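Long-range contacts in tryptophane-5-halogenase (Microbispora sp. ATCC PTA-5024, PDB 5UAO), which probably uses flavin to chlorinate a tryptophan of the lanthipeptide NAI-107 at its 5-position during biosynthesis of that antibiotic: residues Trp54-Leu59 with Gly193-Asp198; Ala91-His96 with Val182-Glu187; Glu335-Asn340 with Pro380-Ala385; Ala391-Ala396 with Ala456-Gly461. One frame throughout, in Å; residues are numbered along the deposited sequence.

Contact 1 of 4, residues Trp54-Leu59 with Gly193-Asp198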
# COMPACT_ATOMS: atom_id res chain seq x y z
N TRP A 54 -28.90 4.73 15.44
CA TRP A 54 -29.17 4.90 16.87
C TRP A 54 -28.53 6.17 17.50
O TRP A 54 -28.93 6.55 18.59
CB TRP A 54 -28.70 3.67 17.67
CG TRP A 54 -27.31 3.34 17.48
CD1 TRP A 54 -26.25 3.77 18.23
CD2 TRP A 54 -26.77 2.50 16.45
NE1 TRP A 54 -25.07 3.26 17.69
CE2 TRP A 54 -25.38 2.46 16.62
CE3 TRP A 54 -27.35 1.77 15.40
CZ2 TRP A 54 -24.54 1.70 15.78
CZ3 TRP A 54 -26.51 1.02 14.55
CH2 TRP A 54 -25.12 1.00 14.75
N LEU A 55 -27.53 6.77 16.85
CA LEU A 55 -26.92 7.95 17.43
C LEU A 55 -27.84 9.14 17.38
O LEU A 55 -28.59 9.34 16.44
CB LEU A 55 -25.66 8.32 16.71
CG LEU A 55 -24.54 7.35 16.87
CD1 LEU A 55 -23.36 7.90 16.07
CD2 LEU A 55 -24.24 7.13 18.32
N ASP A 56 -27.77 9.96 18.41
CA ASP A 56 -28.38 11.26 18.30
C ASP A 56 -27.34 12.22 17.69
O ASP A 56 -26.34 12.52 18.31
CB ASP A 56 -28.86 11.72 19.65
CG ASP A 56 -29.48 13.09 19.56
OD1 ASP A 56 -30.32 13.27 18.67
OD2 ASP A 56 -29.08 13.99 20.31
N VAL A 57 -27.59 12.71 16.48
CA VAL A 57 -26.60 13.48 15.76
C VAL A 57 -27.15 14.89 15.58
O VAL A 57 -28.24 15.09 15.03
CB VAL A 57 -26.32 12.85 14.40
CG1 VAL A 57 -25.40 13.74 13.56
CG2 VAL A 57 -25.71 11.46 14.56
N ALA A 58 -26.40 15.87 16.05
CA ALA A 58 -26.79 17.28 16.01
C ALA A 58 -25.79 18.01 15.14
O ALA A 58 -24.59 17.73 15.25
CB ALA A 58 -26.75 17.85 17.42
N LEU A 59 -26.25 18.87 14.24
CA LEU A 59 -25.40 19.74 13.51
C LEU A 59 -25.55 21.18 14.03
O LEU A 59 -26.66 21.72 13.99
CB LEU A 59 -25.71 19.65 11.99
CG LEU A 59 -24.66 20.34 11.10
CD1 LEU A 59 -24.40 19.65 9.77
CD2 LEU A 59 -25.02 21.81 10.84
N GLY A 193 -33.62 13.08 10.40
CA GLY A 193 -33.57 13.13 11.88
C GLY A 193 -32.28 13.72 12.47
O GLY A 193 -32.02 13.64 13.68
N VAL A 194 -31.42 14.28 11.64
CA VAL A 194 -30.28 15.06 12.18
C VAL A 194 -30.88 16.31 12.87
O VAL A 194 -31.70 17.00 12.24
CB VAL A 194 -29.29 15.47 11.07
CG1 VAL A 194 -28.26 16.45 11.60
CG2 VAL A 194 -28.56 14.25 10.50
N ARG A 195 -30.51 16.59 14.12
CA ARG A 195 -31.02 17.82 14.78
C ARG A 195 -30.18 19.03 14.40
O ARG A 195 -28.98 18.95 14.38
CB ARG A 195 -30.99 17.65 16.29
CG ARG A 195 -31.66 16.37 16.76
CD ARG A 195 -31.97 16.40 18.26
NE ARG A 195 -30.80 16.24 19.13
CZ ARG A 195 -30.13 17.23 19.72
NH1 ARG A 195 -30.44 18.50 19.50
NH2 ARG A 195 -29.11 16.94 20.52
N HIS A 196 -30.81 20.15 14.13
CA HIS A 196 -30.09 21.36 13.83
C HIS A 196 -30.00 22.30 15.06
O HIS A 196 -30.97 22.44 15.76
CB HIS A 196 -30.76 22.05 12.68
CG HIS A 196 -29.93 23.15 12.11
ND1 HIS A 196 -30.04 24.47 12.53
CD2 HIS A 196 -28.97 23.12 11.16
CE1 HIS A 196 -29.17 25.20 11.86
NE2 HIS A 196 -28.50 24.41 11.02
N VAL A 197 -28.82 22.90 15.31
CA VAL A 197 -28.62 23.91 16.33
C VAL A 197 -28.02 25.20 15.70
O VAL A 197 -26.97 25.14 15.04
CB VAL A 197 -27.73 23.35 17.44
CG1 VAL A 197 -27.50 24.39 18.52
CG2 VAL A 197 -28.38 22.11 18.08
N ASP A 198 -28.70 26.33 15.83
CA ASP A 198 -28.17 27.58 15.31
C ASP A 198 -27.40 28.24 16.44
O ASP A 198 -27.99 28.74 17.40
CB ASP A 198 -29.28 28.46 14.75
CG ASP A 198 -28.80 29.87 14.34
OD1 ASP A 198 -27.59 30.13 14.13
OD2 ASP A 198 -29.68 30.76 14.25
O HOH W 1 -30.25 12.36 15.52
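Arg195 meets Asp56 side-on, with its guanidinium plane and the carboxylate only 16° apart. The two side chains cross at about a right angle. Asp56 CG lies anti to the backbone N (chi1 179°), and the Arg195 chain bends at chi3 (-74°), which turns NE and NH2 to the carboxylate. Arg195 NE donates to Asp56 OD1 at 3.0 Å and also to OD2, while Arg195 NH2 donates to OD2. Both oxygens use their syn lone pairs, and OD2 accepts from two nitrogens. This side-on grip probably fixes the rotation of both flat groups. The methyl of Ala58 lies over one guanidinium face, with CB 4.0 Å from Arg195 NH2.

On the face of Leu59 and His196, Leu59 CD2 comes within 4.2 Å of His196 CD2, and Leu59 O sits above the imidazole towards its rim. His196 NE2 bonds to Glu61. Val194 CG1 packs against Leu59 CB at 4.1 Å.

The backbones pair in parallel. Leu59 N donates to Arg195 O at 2.7 Å, flanked by bonds from Arg195 N to Val57 O and from Val197 N to Leu59 O. A water accepts from Val57 N beside the start of the pairing. Gly193 ends the preceding helix as the C-prime residue of a Schellman motif. Strand 56-61 lies between 195-208 and 31-35, an order that fits the Rossmann-type FAD-binding sheet of flavin-dependent halogenases.

Contact 2 of 4, residues Ala91-His96 with Val182-Glu187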
# COMPACT_ATOMS: atom_id res chain seq x y z
N ALA A 91 -32.39 9.95 -8.82
CA ALA A 91 -33.35 10.78 -9.54
C ALA A 91 -33.59 12.07 -8.76
O ALA A 91 -33.58 13.19 -9.30
CB ALA A 91 -34.67 10.00 -9.78
N GLU A 92 -33.75 11.94 -7.46
CA GLU A 92 -33.92 13.09 -6.59
C GLU A 92 -32.70 14.02 -6.56
O GLU A 92 -32.83 15.23 -6.56
CB GLU A 92 -34.18 12.63 -5.15
CG GLU A 92 -34.66 13.75 -4.22
CD GLU A 92 -34.98 13.26 -2.80
OE1 GLU A 92 -34.07 12.75 -2.09
OE2 GLU A 92 -36.17 13.41 -2.41
N PHE A 93 -31.54 13.42 -6.50
CA PHE A 93 -30.27 14.18 -6.58
C PHE A 93 -30.21 14.97 -7.87
O PHE A 93 -29.91 16.20 -7.88
CB PHE A 93 -29.08 13.25 -6.45
CG PHE A 93 -27.75 13.93 -6.51
CD1 PHE A 93 -27.24 14.55 -5.41
CD2 PHE A 93 -26.99 13.91 -7.69
CE1 PHE A 93 -25.99 15.17 -5.44
CE2 PHE A 93 -25.77 14.54 -7.72
CZ PHE A 93 -25.28 15.16 -6.60
N TYR A 94 -30.55 14.32 -8.97
CA TYR A 94 -30.50 15.02 -10.24
C TYR A 94 -31.52 16.15 -10.32
O TYR A 94 -31.28 17.25 -10.89
CB TYR A 94 -30.68 14.07 -11.44
CG TYR A 94 -29.39 13.48 -11.97
CD1 TYR A 94 -28.61 12.66 -11.20
CD2 TYR A 94 -29.00 13.68 -13.28
CE1 TYR A 94 -27.46 12.10 -11.68
CE2 TYR A 94 -27.84 13.11 -13.78
CZ TYR A 94 -27.07 12.35 -12.98
OH TYR A 94 -25.94 11.78 -13.50
N GLN A 95 -32.65 15.91 -9.71
CA GLN A 95 -33.69 16.89 -9.73
C GLN A 95 -33.32 18.12 -8.88
O GLN A 95 -33.57 19.23 -9.26
CB GLN A 95 -34.98 16.22 -9.18
CG GLN A 95 -36.19 17.11 -9.09
CD GLN A 95 -36.55 17.68 -10.45
OE1 GLN A 95 -36.26 17.07 -11.49
NE2 GLN A 95 -37.18 18.86 -10.45
N HIS A 96 -32.76 17.91 -7.71
CA HIS A 96 -32.49 18.99 -6.80
C HIS A 96 -31.13 19.61 -7.04
O HIS A 96 -30.95 20.80 -6.82
CB HIS A 96 -32.52 18.50 -5.37
CG HIS A 96 -33.89 18.38 -4.81
ND1 HIS A 96 -34.81 17.46 -5.26
CD2 HIS A 96 -34.49 19.06 -3.81
CE1 HIS A 96 -35.93 17.59 -4.57
NE2 HIS A 96 -35.76 18.56 -3.69
N VAL A 182 -25.55 22.11 -1.07
CA VAL A 182 -25.76 22.36 0.34
C VAL A 182 -27.22 22.37 0.79
O VAL A 182 -27.52 21.85 1.86
CB VAL A 182 -24.97 23.59 0.87
CG1 VAL A 182 -25.28 23.77 2.36
CG2 VAL A 182 -23.48 23.32 0.76
N ARG A 183 -28.08 23.00 -0.00
CA ARG A 183 -29.48 23.12 0.35
C ARG A 183 -30.08 21.69 0.38
O ARG A 183 -30.81 21.33 1.26
CB ARG A 183 -30.22 24.02 -0.65
CG ARG A 183 -31.72 24.10 -0.41
CD ARG A 183 -32.34 25.20 -1.23
NE ARG A 183 -33.75 24.95 -1.55
CZ ARG A 183 -34.79 25.24 -0.75
NH1 ARG A 183 -34.61 25.80 0.45
NH2 ARG A 183 -36.02 24.97 -1.18
N TYR A 184 -29.73 20.89 -0.62
CA TYR A 184 -30.21 19.53 -0.68
C TYR A 184 -29.75 18.66 0.45
O TYR A 184 -30.54 17.95 1.07
CB TYR A 184 -29.76 18.88 -1.97
CG TYR A 184 -30.25 17.47 -2.06
CD1 TYR A 184 -31.64 17.19 -2.12
CD2 TYR A 184 -29.39 16.42 -2.21
CE1 TYR A 184 -32.12 15.88 -2.24
CE2 TYR A 184 -29.86 15.12 -2.35
CZ TYR A 184 -31.23 14.85 -2.39
OH TYR A 184 -31.71 13.54 -2.54
N LEU A 185 -28.46 18.69 0.74
CA LEU A 185 -27.95 17.98 1.88
C LEU A 185 -28.60 18.46 3.19
O LEU A 185 -28.87 17.67 4.09
CB LEU A 185 -26.43 18.13 1.98
CG LEU A 185 -25.58 17.58 0.83
CD1 LEU A 185 -24.11 17.93 1.06
CD2 LEU A 185 -25.81 16.11 0.63
N THR A 186 -28.88 19.74 3.27
CA THR A 186 -29.49 20.27 4.49
C THR A 186 -30.91 19.73 4.66
O THR A 186 -31.35 19.35 5.77
CB THR A 186 -29.51 21.80 4.42
OG1 THR A 186 -28.15 22.29 4.37
CG2 THR A 186 -30.27 22.42 5.65
N GLU A 187 -31.60 19.64 3.55
CA GLU A 187 -32.95 19.08 3.53
C GLU A 187 -32.94 17.61 3.88
O GLU A 187 -33.80 17.16 4.64
CB GLU A 187 -33.62 19.30 2.14
CG GLU A 187 -34.92 18.52 1.90
CD GLU A 187 -35.06 17.93 0.48
OE1 GLU A 187 -35.48 18.67 -0.45
OE2 GLU A 187 -34.79 16.71 0.31
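Helix 90-97 packs on helix 178-191, the helix that leads into strand 195-208 of the FAD-binding sheet. The short segments lie at 135°, with their axes 10.6 Å apart. Tyr184 fills the gap between them. Its CG is anti to the backbone N (chi1 -180°), and the ring reaches across to Glu92, Phe93 and His96. Tyr184 OH donates to Glu92 OE1 at 2.5 Å. OE1 is met on its anti side, somewhat out of the carboxylate plane, and that plane stands 75° from the phenol ring. The side chains of His96 and Tyr184 cross at about a right angle, with His96 CB 3.6 Å from Tyr184 CD1. Their rings meet obliquely, neither stacked nor edge-to-face. From the other flank, Tyr184 CE2 comes to the edge of the Phe93 ring, 4.1 Å from Phe93 CD1. Phe93 also meets the rings of His83 and Tyr174.

Glu187 OE1 lies 3.3 Å from His96 NE2. Glu92 OE2 and Glu187 OE2 approach to 4.5 Å. Arg191 forms salt bridges to both glutamates and probably offsets their mutual repulsion. The hydroxyl of the buried Tyr184 thus has a carboxylate partner that also bonds to Arg191, which is likely to fix the rotation of both groups.

Contact 3 of 4, residues Glu335-Asn340 with Pro380-Ala385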
# COMPACT_ATOMS: atom_id res chain seq x y z
N GLU A 335 -2.44 16.02 13.19
CA GLU A 335 -3.36 14.95 13.47
C GLU A 335 -4.75 15.43 13.12
O GLU A 335 -5.05 16.64 13.21
CB GLU A 335 -3.31 14.63 14.98
CG GLU A 335 -1.91 14.44 15.58
CD GLU A 335 -1.97 13.96 17.02
OE1 GLU A 335 -2.26 14.80 17.88
OE2 GLU A 335 -1.81 12.73 17.27
N ALA A 336 -5.61 14.50 12.77
CA ALA A 336 -7.01 14.78 12.55
C ALA A 336 -7.92 14.42 13.72
O ALA A 336 -9.04 14.97 13.85
CB ALA A 336 -7.50 14.04 11.29
N TRP A 337 -7.49 13.43 14.51
CA TRP A 337 -8.30 12.91 15.58
C TRP A 337 -7.48 12.95 16.86
O TRP A 337 -6.36 12.39 16.92
CB TRP A 337 -8.69 11.49 15.28
CG TRP A 337 -9.66 10.81 16.18
CD1 TRP A 337 -9.96 11.11 17.50
CD2 TRP A 337 -10.42 9.65 15.86
NE1 TRP A 337 -10.89 10.28 17.97
CE2 TRP A 337 -11.20 9.34 17.01
CE3 TRP A 337 -10.57 8.87 14.69
CZ2 TRP A 337 -12.10 8.28 17.05
CZ3 TRP A 337 -11.48 7.77 14.70
CH2 TRP A 337 -12.25 7.49 15.88
N ARG A 338 -8.06 13.56 17.88
CA ARG A 338 -7.50 13.51 19.20
C ARG A 338 -8.59 13.46 20.27
O ARG A 338 -9.47 14.33 20.37
CB ARG A 338 -6.62 14.70 19.42
CG ARG A 338 -5.80 14.57 20.70
CD ARG A 338 -4.65 15.53 20.63
NE ARG A 338 -3.73 15.32 21.72
CZ ARG A 338 -2.46 15.00 21.57
NH1 ARG A 338 -1.92 14.89 20.37
NH2 ARG A 338 -1.72 14.82 22.65
N GLY A 339 -8.53 12.43 21.10
CA GLY A 339 -9.55 12.19 22.14
C GLY A 339 -10.92 12.11 21.51
O GLY A 339 -11.19 11.28 20.67
N ASN A 340 -11.82 13.01 21.93
CA ASN A 340 -13.19 12.98 21.49
C ASN A 340 -13.48 14.02 20.42
O ASN A 340 -14.62 14.46 20.27
CB ASN A 340 -14.14 13.13 22.72
CG ASN A 340 -14.07 14.48 23.41
OD1 ASN A 340 -13.13 15.24 23.30
ND2 ASN A 340 -15.10 14.79 24.17
N PRO A 380 -11.02 0.75 23.19
CA PRO A 380 -9.72 1.32 22.71
C PRO A 380 -9.88 2.42 21.62
O PRO A 380 -10.79 2.34 20.79
CB PRO A 380 -8.96 0.11 22.14
CG PRO A 380 -9.94 -1.03 22.13
CD PRO A 380 -11.07 -0.72 23.09
N LEU A 381 -9.06 3.45 21.66
CA LEU A 381 -9.26 4.58 20.73
C LEU A 381 -8.32 4.48 19.52
O LEU A 381 -7.18 4.63 19.69
CB LEU A 381 -9.01 5.89 21.43
CG LEU A 381 -9.43 7.11 20.61
CD1 LEU A 381 -10.94 7.14 20.40
CD2 LEU A 381 -8.98 8.37 21.33
N PRO A 382 -8.82 4.27 18.30
CA PRO A 382 -7.88 4.08 17.18
C PRO A 382 -7.53 5.36 16.43
O PRO A 382 -7.45 5.38 15.21
CB PRO A 382 -8.67 3.15 16.27
CG PRO A 382 -10.04 3.74 16.40
CD PRO A 382 -10.19 4.15 17.85
N SER A 383 -7.24 6.42 17.16
CA SER A 383 -6.96 7.69 16.58
C SER A 383 -5.56 7.75 15.92
O SER A 383 -5.38 8.43 14.91
CB SER A 383 -7.10 8.80 17.66
OG SER A 383 -6.25 8.61 18.80
N ASP A 384 -4.58 7.01 16.41
CA ASP A 384 -3.27 7.02 15.69
C ASP A 384 -3.39 6.41 14.28
O ASP A 384 -2.80 6.92 13.29
CB ASP A 384 -2.20 6.28 16.47
CG ASP A 384 -1.86 6.94 17.79
OD1 ASP A 384 -1.81 8.18 17.91
OD2 ASP A 384 -1.63 6.19 18.75
N ALA A 385 -4.16 5.34 14.15
CA ALA A 385 -4.32 4.72 12.83
C ALA A 385 -4.96 5.69 11.85
O ALA A 385 -4.55 5.77 10.68
CB ALA A 385 -5.16 3.48 12.88
O HOH W 2 -1.56 10.14 16.10
O HOH W 3 -6.58 10.32 20.71
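Trp337 CG stands anti to the backbone N (chi1 -173°), which lays the indole against Ser383 and Leu381. Ser383 has its OG between the backbone N and the carbonyl carbon (chi1 58°), with CB over the indole. That carbon makes a CH-pi contact, 3.7 Å from the centroid of the Trp337 five-membered ring and 17° off its normal. Leu381 CD1 approaches obliquely, 3.7 Å from Trp337 CZ2. The other Leu381 methyl, CD2, touches Gly339 O at 3.7 Å. Trp337 NE1 donates to the same Gly339 O at 2.9 Å, with the acceptor in the ring plane.

The contact joins outer strand 337-338 of the mixed sheet to the start of helix 383-406. Pro382, the N-cap residue and centre of an inverse gamma turn, packs on Leu434 of the second subunit. With an alanine here in place of Trp337 the indole is gone, which is likely to leave Ser383 CB and Leu381 CD1 without their packing surface and Gly339 O without its NE1 donor.

Two waters bridge the polar margin. One accepts from Gly339 N and bonds to Ser383 OG. The other donates to Glu335 OE2 and Asp384 OD1 and probably eases the closeness of two like charges; Glu335 is also paired with Arg338.

Contact 4 of 4, residues Ala391-Ala396 with Ala456-Gly461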
# COMPACT_ATOMS: atom_id res chain seq x y z
N ALA A 391 -2.69 11.49 7.10
CA ALA A 391 -1.45 12.19 6.78
C ALA A 391 -0.85 11.61 5.48
O ALA A 391 -0.31 12.34 4.66
CB ALA A 391 -0.41 12.03 7.91
N HIS A 392 -0.85 10.29 5.34
CA HIS A 392 -0.15 9.67 4.19
C HIS A 392 -0.90 10.03 2.86
O HIS A 392 -0.31 10.34 1.83
CB HIS A 392 -0.14 8.14 4.40
CG HIS A 392 0.39 7.38 3.23
ND1 HIS A 392 1.72 7.41 2.88
CD2 HIS A 392 -0.23 6.64 2.29
CE1 HIS A 392 1.91 6.67 1.81
NE2 HIS A 392 0.75 6.18 1.43
N ARG A 393 -2.22 9.97 2.92
CA ARG A 393 -3.06 10.28 1.77
C ARG A 393 -2.89 11.75 1.37
O ARG A 393 -2.67 12.04 0.21
CB ARG A 393 -4.54 9.95 2.07
CG ARG A 393 -4.88 8.49 1.73
CD ARG A 393 -5.30 8.36 0.21
NE ARG A 393 -6.68 7.91 0.25
CZ ARG A 393 -7.67 8.22 -0.52
NH1 ARG A 393 -7.55 8.95 -1.60
NH2 ARG A 393 -8.84 7.70 -0.19
N TRP A 394 -2.94 12.69 2.34
CA TRP A 394 -2.80 14.10 2.02
C TRP A 394 -1.39 14.43 1.48
O TRP A 394 -1.21 15.17 0.51
CB TRP A 394 -3.18 14.93 3.23
CG TRP A 394 -4.63 15.17 3.40
CD1 TRP A 394 -5.51 14.45 4.15
CD2 TRP A 394 -5.39 16.23 2.80
NE1 TRP A 394 -6.75 15.02 4.11
CE2 TRP A 394 -6.73 16.10 3.27
CE3 TRP A 394 -5.10 17.25 1.89
CZ2 TRP A 394 -7.75 16.98 2.88
CZ3 TRP A 394 -6.13 18.14 1.51
CH2 TRP A 394 -7.44 17.96 1.99
N ASP A 395 -0.37 13.86 2.12
CA ASP A 395 1.00 14.11 1.71
C ASP A 395 1.28 13.65 0.28
O ASP A 395 1.99 14.37 -0.47
CB ASP A 395 1.99 13.48 2.71
CG ASP A 395 2.05 14.24 4.07
OD1 ASP A 395 1.57 15.40 4.20
OD2 ASP A 395 2.62 13.67 5.04
N ALA A 396 0.73 12.51 -0.11
CA ALA A 396 0.85 12.03 -1.47
C ALA A 396 0.18 13.00 -2.49
O ALA A 396 0.70 13.16 -3.59
CB ALA A 396 0.32 10.59 -1.62
N ALA A 456 2.60 7.23 -5.46
CA ALA A 456 1.53 7.89 -6.13
C ALA A 456 0.28 7.94 -5.22
O ALA A 456 0.17 7.15 -4.26
CB ALA A 456 1.23 7.17 -7.41
N PRO A 457 -0.65 8.85 -5.50
CA PRO A 457 -1.78 8.96 -4.63
C PRO A 457 -2.69 7.82 -4.96
O PRO A 457 -2.72 7.35 -6.08
CB PRO A 457 -2.42 10.30 -5.03
CG PRO A 457 -1.39 11.00 -5.88
CD PRO A 457 -0.65 9.91 -6.54
N LEU A 458 -3.39 7.36 -3.98
CA LEU A 458 -4.20 6.18 -4.13
C LEU A 458 -5.28 6.34 -5.15
O LEU A 458 -5.52 5.42 -5.95
CB LEU A 458 -4.86 5.87 -2.80
CG LEU A 458 -5.55 4.52 -2.74
CD1 LEU A 458 -4.54 3.39 -3.03
CD2 LEU A 458 -6.20 4.42 -1.36
N PHE A 459 -5.98 7.46 -5.13
CA PHE A 459 -7.06 7.53 -6.11
C PHE A 459 -6.50 7.80 -7.52
O PHE A 459 -6.95 7.23 -8.47
CB PHE A 459 -8.11 8.61 -5.76
CG PHE A 459 -9.04 8.83 -6.87
CD1 PHE A 459 -10.06 7.90 -7.12
CD2 PHE A 459 -8.88 9.90 -7.74
CE1 PHE A 459 -10.94 8.07 -8.20
CE2 PHE A 459 -9.74 10.04 -8.85
CZ PHE A 459 -10.74 9.12 -9.08
N TYR A 460 -5.54 8.71 -7.64
CA TYR A 460 -5.08 9.27 -8.93
C TYR A 460 -4.09 8.31 -9.60
O TYR A 460 -4.06 8.21 -10.83
CB TYR A 460 -4.45 10.68 -8.68
CG TYR A 460 -5.44 11.66 -8.12
CD1 TYR A 460 -6.28 12.41 -8.94
CD2 TYR A 460 -5.54 11.85 -6.72
CE1 TYR A 460 -7.25 13.28 -8.38
CE2 TYR A 460 -6.46 12.70 -6.17
CZ TYR A 460 -7.35 13.39 -7.00
OH TYR A 460 -8.22 14.28 -6.42
N GLY A 461 -3.23 7.69 -8.79
CA GLY A 461 -2.43 6.54 -9.20
C GLY A 461 -1.27 6.92 -10.08
O GLY A 461 -1.05 8.11 -10.39
O HOH W 4 -5.79 10.06 -3.26
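A water is held between Arg393 NH1, 2.7 Å away, and the backbone N of Phe459, 3.2 Å away. It accepts from both and sits at the edge of the guanidinium, in its plane. In this way it links helix 383-406 to the loop 456-461, which leads from helix 446-453 into helix 461-471. The contact is thus helix-to-loop packing in the helical part of the halogenase chain.

The Arg393 chain is bent at chi2 (-87°) and chi3 (-117°), which carries the guanidinium over towards the loop. The side chain crosses Leu458 obliquely. Leu458 CD2 lies over one guanidinium face, towards its rim, and is 3.9 Å from Arg393 NE. Lower on the chain, Leu458 CB packs 3.9 Å from Arg393 CD. The methyl thus covers the flat group while the nitrogen edge keeps its water. The Arg393 side chain also touches Met361 and Thr364 of helix 358-372. Leu458 in turn packs on Tyr450 of the second subunit, so the loop lies close to the dimer interface.

A serine in place of Arg393 would take away the guanidinium, and would probably leave the water without its NH1 donor and one side of Leu458 without cover.

About one helical turn on from Arg393, the helix meets Pro457. Here the contact is by van der Waals packing. The Ala396 methyl points to the loop, with CB 4.0 Å from Pro457 CA. The proline ring reaches the helix backbone as well, where Pro457 CG lies 3.8 Å from Ala396 O.

How the contacts relate
All four contacts mix buried and more open residues. Contact 1 is the most divided, with four buried and three exposed residues among those touching. Contacts 2 and 3 have no exposed touching residue, and contact 4 has one. Contact 4 lies nearest the centre of the chain and contact 1 farthest from it. Contacts 1 and 3 reach the same mixed sheet, the first by backbone bonds and a salt bridge, the second through an indole and waters. Contacts 3 and 4 share helix 383-406, and both include residues that pack on the second subunit. Helix 178-191 of contact 2 runs into strand 195-208 of contact 1. Contact 2 relies on a buried tyrosine, contact 4 on a water and apolar cover.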